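Local coordinates for protein sortase B (Streptococcus pyogenes, PDB 3PSQ) that probably acts as a cysteine transpeptidase of the class B sortase family and is involved in assembling pili on the bacterial surface, at residues Val75-Arg80 with Ser90-His95. Residues are numbered along the deposited sequence; the frame is centred on the assembly and turned at random.
With ZN (zinc ion), chain R; ACY (acetic acid), chain H.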
# COMPACT_ATOMS: atom_id res chain seq x y z
N VAL A 75 0.05 -6.17 7.65
CA VAL A 75 0.37 -5.29 6.55
C VAL A 75 1.46 -4.30 6.95
O VAL A 75 1.45 -3.77 8.05
CB VAL A 75 -0.89 -4.51 6.08
CG1 VAL A 75 -0.46 -3.54 4.98
CG2 VAL A 75 -1.97 -5.53 5.58
N PHE A 76 2.42 -4.07 6.05
CA PHE A 76 3.67 -3.35 6.41
C PHE A 76 4.14 -2.39 5.31
O PHE A 76 4.05 -2.70 4.13
CB PHE A 76 4.77 -4.36 6.74
CG PHE A 76 5.15 -5.25 5.57
CD1 PHE A 76 6.17 -4.89 4.71
CD2 PHE A 76 4.44 -6.44 5.31
CE1 PHE A 76 6.54 -5.74 3.64
CE2 PHE A 76 4.80 -7.27 4.25
CZ PHE A 76 5.79 -6.89 3.38
N LEU A 77 4.67 -1.24 5.71
CA LEU A 77 5.38 -0.36 4.81
C LEU A 77 6.73 -0.97 4.48
O LEU A 77 7.46 -1.40 5.38
CB LEU A 77 5.60 1.01 5.48
CG LEU A 77 6.37 2.06 4.65
CD1 LEU A 77 5.60 2.43 3.38
CD2 LEU A 77 6.68 3.32 5.42
N ASP A 78 7.09 -0.95 3.20
CA ASP A 78 8.40 -1.43 2.80
C ASP A 78 9.53 -0.89 3.72
O ASP A 78 9.57 0.33 3.98
CB ASP A 78 8.66 -1.05 1.33
CG ASP A 78 9.94 -1.66 0.78
OD1 ASP A 78 11.03 -1.24 1.18
OD2 ASP A 78 9.86 -2.58 -0.03
N TYR A 79 10.44 -1.77 4.17
CA TYR A 79 11.53 -1.38 5.03
C TYR A 79 12.44 -0.28 4.48
O TYR A 79 13.15 0.37 5.26
CB TYR A 79 12.38 -2.57 5.50
CG TYR A 79 13.51 -2.96 4.55
CD1 TYR A 79 14.84 -2.51 4.76
CD2 TYR A 79 13.25 -3.75 3.43
CE1 TYR A 79 15.86 -2.88 3.88
CE2 TYR A 79 14.25 -4.13 2.56
CZ TYR A 79 15.55 -3.70 2.79
OH TYR A 79 16.50 -4.09 1.88
N ARG A 80 12.42 -0.06 3.18
CA ARG A 80 13.32 0.91 2.56
C ARG A 80 12.69 2.30 2.47
O ARG A 80 13.33 3.21 2.01
CB ARG A 80 13.73 0.48 1.15
CG ARG A 80 14.65 -0.73 1.11
CD ARG A 80 14.59 -1.42 -0.25
NE ARG A 80 13.30 -2.04 -0.53
CZ ARG A 80 13.10 -2.96 -1.48
NH1 ARG A 80 14.12 -3.38 -2.24
NH2 ARG A 80 11.88 -3.47 -1.69
N SER A 90 5.89 5.00 -1.91
CA SER A 90 5.77 4.26 -0.68
C SER A 90 4.93 3.02 -0.95
O SER A 90 3.81 3.11 -1.46
CB SER A 90 5.17 5.14 0.41
OG SER A 90 6.00 6.26 0.65
N LEU A 91 5.51 1.85 -0.65
CA LEU A 91 4.88 0.55 -0.89
C LEU A 91 4.40 -0.06 0.43
O LEU A 91 5.19 -0.32 1.39
CB LEU A 91 5.83 -0.39 -1.61
CG LEU A 91 5.27 -1.79 -1.94
CD1 LEU A 91 4.01 -1.80 -2.87
CD2 LEU A 91 6.39 -2.64 -2.49
N ILE A 92 3.09 -0.21 0.51
CA ILE A 92 2.46 -0.91 1.61
C ILE A 92 2.00 -2.29 1.10
O ILE A 92 1.26 -2.41 0.11
CB ILE A 92 1.27 -0.11 2.20
CG1 ILE A 92 1.78 1.23 2.75
CG2 ILE A 92 0.56 -0.95 3.29
CD1 ILE A 92 0.71 2.14 3.37
N TYR A 93 2.51 -3.32 1.74
CA TYR A 93 2.41 -4.67 1.23
C TYR A 93 1.84 -5.61 2.31
O TYR A 93 1.90 -5.30 3.52
CB TYR A 93 3.84 -5.14 0.79
CG TYR A 93 3.84 -6.39 -0.02
CD1 TYR A 93 3.54 -6.36 -1.37
CD2 TYR A 93 4.09 -7.63 0.59
CE1 TYR A 93 3.48 -7.53 -2.13
CE2 TYR A 93 4.04 -8.80 -0.16
CZ TYR A 93 3.75 -8.75 -1.52
OH TYR A 93 3.71 -9.92 -2.27
N ALA A 94 1.23 -6.70 1.86
CA ALA A 94 0.86 -7.83 2.75
C ALA A 94 1.29 -9.12 2.10
O ALA A 94 1.10 -9.29 0.90
CB ALA A 94 -0.66 -7.84 3.09
N HIS A 95 1.92 -10.01 2.87
CA HIS A 95 2.20 -11.35 2.39
C HIS A 95 0.91 -12.16 2.25
O HIS A 95 -0.19 -11.68 2.57
CB HIS A 95 3.20 -12.05 3.33
CG HIS A 95 4.61 -11.56 3.15
ND1 HIS A 95 5.44 -12.04 2.17
CD2 HIS A 95 5.32 -10.63 3.83
CE1 HIS A 95 6.61 -11.43 2.24
NE2 HIS A 95 6.55 -10.55 3.23
ZN ZN R . 5.38 -13.67 1.10
C ACY H . 3.56 -12.85 -0.78
O ACY H . 4.45 -11.97 -1.05
OXT ACY H . 3.73 -13.71 0.12
CH3 ACY H . 2.24 -12.82 -1.50
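Phe76 and Tyr93 face each other as an antiparallel hydrogen-bonded pair, Phe76 N giving to Tyr93 O at 2.9 Å and Tyr93 N to Phe76 O. From CB, the Phe76 side chain sets CG between the backbone N and the carbonyl carbon (chi1 62°). CD2 comes 3.3 Å from Tyr93 O, which lies over one ring face; CE1 approaches Tyr93 CB, whose CH-pi contact also uses a face. CE2 reaches His95 CD2 at 3.4 Å, and CZ meets Tyr93 CD2 at the edge of the tyrosine ring. A flat, wholly apolar ring suits this place between strand and histidine. Strands 76-77 and 89-93 form a beta hairpin of the sortase fold, placing His95, the predicted proton donor/acceptor, at the N-cap of helix 96-102. There His95 NE2 bonds Asn57 O and ND1 holds a zinc ion, which also binds an acetate, probably from the crystallisation liquor. Beta-branched Val75 and Ile92 cross at about a right angle, CG1 of Val75 to CG2 of Ile92 at 3.3 Å. Asp78 N gives to Leu91 O at 2.7 Å. A carboxylate suits position 78 because it can accept both backbone N-H and guanidinium: Asp78 OD1 takes Arg80 N (an Asx turn) and Arg80 NE, and OD2 makes a salt bridge with Arg80 NH2.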